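Local coordinates for proteophosphoglycan (Silicibacter pomeroyi DSS-3, PDB 2RE3), which is of unknown function but belongs to the DUF1285 family, whose fold has repeated structural motifs, and may take part in signal transduction, at residues Ala19-Trp33 and Ala62-Glu74. Sequence-based numbering, arbitrary orientation.
Sequences ARAIKSKGPAPVHLW and AMVRLFSSILKRE
Lys72 runs alongside Val30 and brings its NZ to the main-chain oxygens of Val30 and Trp33. Its CG lies anti to the backbone N (chi1 -176°) and the rest of the chain is extended, which carries NZ past the valine. CB of Lys72 packs on Val30 CG2 at 3.8 Å. NZ donates to Val30 O over 3.1 Å. This oxygen also accepts from Trp33 N, and the two donors come from opposite faces of the carbonyl plane. Trp33 O lies 2.6 Å from Lys72 NZ. Glu74 OE2 forms a long salt bridge with the same NZ. The His31 ring lies beside this chain. CE of Lys72 sits over one face of the His31 ring in a CH-pi contact, 3.7 Å from the ring centroid and off its centre. At the ring edge, a water in the plane joins His31 NE2 to Arg73 N.

Further back, Ala28 N makes a nearly straight hydrogen bond to Ser69 O (2.9 Å, 170°). Ser69 OG, placed between the backbone N and the carbonyl carbon (chi1 75°), turns back and donates a hydrogen bond to Leu66 O, in the carbonyl plane and on a lone pair.

The other end is apolar. Ile22 and Leu66 lie side by side and point opposite ways, with Ile22 CG2 4.1 Å from Leu66 CD1. Leu66 sends CD2 toward Ala19 and CD1 toward Ser24. The Ile22 side chain stands roughly perpendicular to that of Phe67, with CD1 3.6 Å from Phe67 CE1. The same methyl reaches Ile70 CD1 at 3.9 Å. Trp51 and Leu15 also pack on Phe67.

The contact lays the end of helix 15-21 and the following loop along helix 61-68 and strand 71-74, an outermost strand of its sheet. Hydrophobic packing holds the helical end. At the strand end, the oxygens around the lysine ammonium would probably favour its charged form.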
loop_
_atom_site.group_PDB
_atom_site.type_symbol
_atom_site.label_atom_id
_atom_site.label_comp_id
_atom_site.label_asym_id
_atom_site.label_seq_id
_atom_site.Cartn_x
_atom_site.Cartn_y
_atom_site.Cartn_z
ATOM N N ALA A 19 -16.897 -11.800 6.547
ATOM C CA ALA A 19 -16.814 -10.459 7.130
ATOM C C ALA A 19 -17.505 -10.371 8.525
ATOM O O ALA A 19 -17.077 -9.614 9.396
ATOM C CB ALA A 19 -17.405 -9.427 6.159
ATOM N N ARG A 20 -18.566 -11.143 8.719
ATOM C CA ARG A 20 -19.256 -11.174 9.984
ATOM C C ARG A 20 -18.435 -11.912 11.044
ATOM O O ARG A 20 -18.508 -11.589 12.219
ATOM C CB ARG A 20 -20.655 -11.787 9.819
ATOM C CG ARG A 20 -21.678 -10.830 9.166
ATOM C CD ARG A 20 -23.111 -11.355 9.241
ATOM N NE ARG A 20 -23.358 -12.625 8.530
ATOM C CZ ARG A 20 -23.729 -12.737 7.247
ATOM N NH1 ARG A 20 -23.917 -11.656 6.495
ATOM N NH2 ARG A 20 -23.945 -13.948 6.715
ATOM N N ALA A 21 -17.627 -12.882 10.621
ATOM C CA ALA A 21 -16.729 -13.613 11.545
ATOM C C ALA A 21 -15.535 -12.767 12.022
ATOM O O ALA A 21 -15.001 -13.019 13.092
ATOM C CB ALA A 21 -16.241 -14.886 10.903
ATOM N N ILE A 22 -15.114 -11.779 11.238
ATOM C CA ILE A 22 -14.009 -10.909 11.635
ATOM C C ILE A 22 -14.502 -9.769 12.532
ATOM O O ILE A 22 -15.592 -9.230 12.353
ATOM C CB ILE A 22 -13.312 -10.230 10.423
ATOM C CG1 ILE A 22 -12.970 -11.219 9.322
ATOM C CG2 ILE A 22 -12.007 -9.534 10.851
ATOM C CD1 ILE A 22 -12.731 -10.552 8.020
ATOM N N LYS A 23 -13.719 -9.411 13.533
ATOM C CA LYS A 23 -13.871 -8.096 14.170
ATOM C C LYS A 23 -12.477 -7.506 14.280
ATOM O O LYS A 23 -11.495 -8.214 14.517
ATOM C CB LYS A 23 -14.568 -8.165 15.544
ATOM C CG LYS A 23 -16.065 -8.570 15.514
ATOM C CD LYS A 23 -16.964 -7.450 15.019
ATOM C CE LYS A 23 -18.404 -7.926 14.903
ATOM N NZ LYS A 23 -18.592 -8.881 13.796
ATOM N N SER A 24 -12.386 -6.211 14.050
ATOM C CA SER A 24 -11.118 -5.555 14.096
ATOM C C SER A 24 -11.317 -4.168 14.637
ATOM O O SER A 24 -12.235 -3.463 14.225
ATOM C CB SER A 24 -10.531 -5.457 12.703
ATOM O OG SER A 24 -11.217 -4.475 11.953
ATOM N N LYS A 25 -10.465 -3.771 15.567
ATOM C CA LYS A 25 -10.404 -2.365 15.946
ATOM C C LYS A 25 -9.264 -1.727 15.152
ATOM O O LYS A 25 -8.955 -0.550 15.354
ATOM C CB LYS A 25 -10.095 -2.196 17.464
ATOM C CG LYS A 25 -11.294 -2.313 18.434
ATOM C CD LYS A 25 -10.926 -2.975 19.796
ATOM C CE LYS A 25 -11.629 -2.337 21.010
ATOM N NZ LYS A 25 -10.781 -1.217 21.561
ATOM N N GLY A 26 -8.600 -2.481 14.282
ATOM C CA GLY A 26 -7.356 -1.986 13.679
ATOM C C GLY A 26 -6.595 -3.093 12.990
ATOM O O GLY A 26 -7.079 -4.228 12.946
ATOM N N PRO A 27 -5.389 -2.775 12.462
ATOM C CA PRO A 27 -4.574 -3.775 11.749
ATOM C C PRO A 27 -4.170 -4.908 12.682
ATOM O O PRO A 27 -3.675 -4.665 13.762
ATOM C CB PRO A 27 -3.357 -2.984 11.234
ATOM C CG PRO A 27 -3.377 -1.657 11.901
ATOM C CD PRO A 27 -4.721 -1.453 12.549
ATOM N N ALA A 28 -4.453 -6.127 12.261
ATOM C CA ALA A 28 -4.339 -7.293 13.102
ATOM C C ALA A 28 -2.886 -7.749 13.098
ATOM O O ALA A 28 -2.167 -7.488 12.145
ATOM C CB ALA A 28 -5.277 -8.416 12.616
ATOM N N PRO A 29 -2.453 -8.416 14.179
ATOM C CA PRO A 29 -1.069 -8.881 14.329
ATOM C C PRO A 29 -0.878 -10.203 13.622
ATOM O O PRO A 29 -0.563 -11.252 14.223
ATOM C CB PRO A 29 -0.921 -9.008 15.835
ATOM C CG PRO A 29 -2.338 -9.457 16.283
ATOM C CD PRO A 29 -3.287 -8.726 15.356
ATOM N N VAL A 30 -1.048 -10.137 12.311
ATOM C CA VAL A 30 -1.161 -11.325 11.490
ATOM C C VAL A 30 0.101 -12.162 11.474
ATOM O O VAL A 30 0.027 -13.344 11.124
ATOM C CB VAL A 30 -1.566 -10.969 10.061
ATOM C CG1 VAL A 30 -3.055 -10.455 10.043
ATOM C CG2 VAL A 30 -0.594 -9.962 9.480
ATOM N N HIS A 31 1.250 -11.587 11.851
ATOM C CA HIS A 31 2.480 -12.361 11.858
ATOM C C HIS A 31 2.664 -13.166 13.129
ATOM O O HIS A 31 3.662 -13.866 13.271
ATOM C CB HIS A 31 3.692 -11.500 11.519
ATOM C CG HIS A 31 3.714 -11.032 10.083
ATOM N ND1 HIS A 31 4.348 -11.732 9.079
ATOM C CD2 HIS A 31 3.165 -9.943 9.488
ATOM C CE1 HIS A 31 4.204 -11.084 7.933
ATOM N NE2 HIS A 31 3.478 -10.004 8.150
ATOM N N LEU A 32 1.684 -13.114 14.033
ATOM C CA LEU A 32 1.636 -14.069 15.134
ATOM C C LEU A 32 1.020 -15.393 14.692
ATOM O O LEU A 32 1.198 -16.416 15.368
ATOM C CB LEU A 32 0.827 -13.546 16.302
ATOM C CG LEU A 32 1.424 -12.433 17.155
ATOM C CD1 LEU A 32 0.348 -12.039 18.172
ATOM C CD2 LEU A 32 2.700 -12.893 17.824
ATOM N N TRP A 33 0.327 -15.372 13.549
ATOM C CA TRP A 33 -0.544 -16.466 13.154
ATOM C C TRP A 33 -0.017 -17.252 11.964
ATOM O O TRP A 33 0.431 -16.675 10.976
ATOM C CB TRP A 33 -1.935 -15.922 12.842
ATOM C CG TRP A 33 -2.514 -15.108 13.946
ATOM C CD1 TRP A 33 -2.289 -15.269 15.288
ATOM C CD2 TRP A 33 -3.403 -13.988 13.820
ATOM N NE1 TRP A 33 -2.987 -14.322 16.003
ATOM C CE2 TRP A 33 -3.680 -13.525 15.127
ATOM C CE3 TRP A 33 -3.998 -13.345 12.738
ATOM C CZ2 TRP A 33 -4.520 -12.431 15.374
ATOM C CZ3 TRP A 33 -4.842 -12.287 12.983
ATOM C CH2 TRP A 33 -5.100 -11.839 14.292
ATOM N N ALA A 62 -16.307 0.124 4.452
ATOM C CA ALA A 62 -16.217 -0.542 5.757
ATOM C C ALA A 62 -15.652 -1.978 5.653
ATOM O O ALA A 62 -14.800 -2.378 6.442
ATOM C CB ALA A 62 -17.600 -0.520 6.504
HETATM N N MSE A 63 -16.119 -2.732 4.670
HETATM C CA MSE A 63 -15.755 -4.123 4.547
HETATM C C MSE A 63 -14.369 -4.212 3.958
HETATM O O MSE A 63 -13.559 -5.091 4.324
HETATM C CB MSE A 63 -16.722 -4.829 3.642
HETATM C CG MSE A 63 -16.397 -6.300 3.446
HETATM SE SE MSE A 63 -17.716 -7.059 2.299
HETATM C CE MSE A 63 -19.270 -6.548 3.377
ATOM N N VAL A 64 -14.080 -3.302 3.038
ATOM C CA VAL A 64 -12.749 -3.269 2.499
ATOM C C VAL A 64 -11.737 -2.972 3.635
ATOM O O VAL A 64 -10.633 -3.512 3.629
ATOM C CB VAL A 64 -12.638 -2.268 1.322
ATOM C CG1 VAL A 64 -11.207 -2.063 0.954
ATOM C CG2 VAL A 64 -13.445 -2.770 0.110
ATOM N N ARG A 65 -12.105 -2.141 4.609
ATOM C CA ARG A 65 -11.198 -1.818 5.729
ATOM C C ARG A 65 -11.002 -3.028 6.634
ATOM O O ARG A 65 -9.901 -3.318 7.094
ATOM C CB ARG A 65 -11.764 -0.705 6.570
ATOM C CG ARG A 65 -11.369 0.684 6.163
ATOM C CD ARG A 65 -11.957 1.712 7.141
ATOM N NE ARG A 65 -13.126 2.260 6.499
ATOM C CZ ARG A 65 -14.346 2.330 7.006
ATOM N NH1 ARG A 65 -14.640 1.963 8.248
ATOM N NH2 ARG A 65 -15.288 2.821 6.247
ATOM N N LEU A 66 -12.095 -3.750 6.829
ATOM C CA LEU A 66 -12.129 -4.926 7.670
ATOM C C LEU A 66 -11.225 -6.019 7.101
ATOM O O LEU A 66 -10.350 -6.526 7.806
ATOM C CB LEU A 66 -13.588 -5.415 7.802
ATOM C CG LEU A 66 -13.927 -6.436 8.883
ATOM C CD1 LEU A 66 -13.701 -5.806 10.264
ATOM C CD2 LEU A 66 -15.396 -6.954 8.754
ATOM N N PHE A 67 -11.390 -6.360 5.822
ATOM C CA PHE A 67 -10.542 -7.389 5.235
ATOM C C PHE A 67 -9.105 -6.900 5.148
ATOM O O PHE A 67 -8.188 -7.690 5.227
ATOM C CB PHE A 67 -11.016 -7.815 3.837
ATOM C CG PHE A 67 -12.202 -8.710 3.840
ATOM C CD1 PHE A 67 -12.169 -9.925 4.485
ATOM C CD2 PHE A 67 -13.355 -8.358 3.164
ATOM C CE1 PHE A 67 -13.269 -10.758 4.480
ATOM C CE2 PHE A 67 -14.449 -9.191 3.155
ATOM C CZ PHE A 67 -14.392 -10.393 3.822
ATOM N N SER A 68 -8.914 -5.606 4.938
ATOM C CA SER A 68 -7.571 -5.055 4.781
ATOM C C SER A 68 -6.812 -5.170 6.089
ATOM O O SER A 68 -5.595 -5.274 6.071
ATOM C CB SER A 68 -7.612 -3.581 4.342
ATOM O OG SER A 68 -7.942 -3.469 2.959
ATOM N N SER A 69 -7.531 -5.135 7.219
ATOM C CA SER A 69 -6.898 -5.290 8.522
ATOM C C SER A 69 -6.202 -6.663 8.685
ATOM O O SER A 69 -5.320 -6.796 9.534
ATOM C CB SER A 69 -7.890 -5.065 9.669
ATOM O OG SER A 69 -8.794 -6.160 9.878
ATOM N N ILE A 70 -6.589 -7.662 7.889
ATOM C CA ILE A 70 -5.991 -9.001 8.063
ATOM C C ILE A 70 -5.122 -9.419 6.868
ATOM O O ILE A 70 -4.879 -10.606 6.636
ATOM C CB ILE A 70 -7.054 -10.078 8.420
ATOM C CG1 ILE A 70 -8.183 -10.137 7.362
ATOM C CG2 ILE A 70 -7.558 -9.814 9.850
ATOM C CD1 ILE A 70 -9.018 -11.423 7.396
ATOM N N LEU A 71 -4.667 -8.423 6.112
ATOM C CA LEU A 71 -3.753 -8.672 5.028
ATOM C C LEU A 71 -2.384 -9.053 5.591
ATOM O O LEU A 71 -1.886 -8.450 6.565
ATOM C CB LEU A 71 -3.607 -7.434 4.172
ATOM C CG LEU A 71 -4.601 -7.257 3.037
ATOM C CD1 LEU A 71 -4.551 -5.840 2.593
ATOM C CD2 LEU A 71 -4.224 -8.204 1.893
ATOM N N LYS A 72 -1.788 -10.062 4.971
ATOM C CA LYS A 72 -0.477 -10.528 5.328
ATOM C C LYS A 72 0.286 -10.830 4.036
ATOM O O LYS A 72 -0.239 -11.447 3.103
ATOM C CB LYS A 72 -0.607 -11.790 6.172
ATOM C CG LYS A 72 0.717 -12.324 6.703
ATOM C CD LYS A 72 0.552 -13.621 7.517
ATOM C CE LYS A 72 1.782 -13.878 8.430
ATOM N NZ LYS A 72 1.666 -15.148 9.240
ATOM N N ARG A 73 1.529 -10.396 3.992
ATOM C CA ARG A 73 2.390 -10.686 2.877
ATOM C C ARG A 73 3.323 -11.826 3.251
ATOM O O ARG A 73 3.946 -11.790 4.309
ATOM C CB ARG A 73 3.220 -9.444 2.569
ATOM C CG ARG A 73 4.004 -9.550 1.305
ATOM C CD ARG A 73 4.962 -8.417 1.143
ATOM N NE ARG A 73 5.906 -8.744 0.105
ATOM C CZ ARG A 73 6.737 -7.877 -0.461
ATOM N NH1 ARG A 73 6.747 -6.599 -0.127
ATOM N NH2 ARG A 73 7.552 -8.305 -1.407
ATOM N N GLU A 74 3.429 -12.838 2.402
ATOM C CA GLU A 74 4.470 -13.856 2.566
ATOM C C GLU A 74 5.197 -13.950 1.249
ATOM O O GLU A 74 4.563 -14.090 0.197
ATOM C CB GLU A 74 3.881 -15.202 2.953
ATOM C CG GLU A 74 3.250 -15.154 4.332
ATOM C CD GLU A 74 2.471 -16.399 4.720
ATOM O OE1 GLU A 74 2.370 -17.362 3.929
ATOM O OE2 GLU A 74 1.942 -16.405 5.842
HETATM O O HOH W 1 2.457 -8.403 6.262
#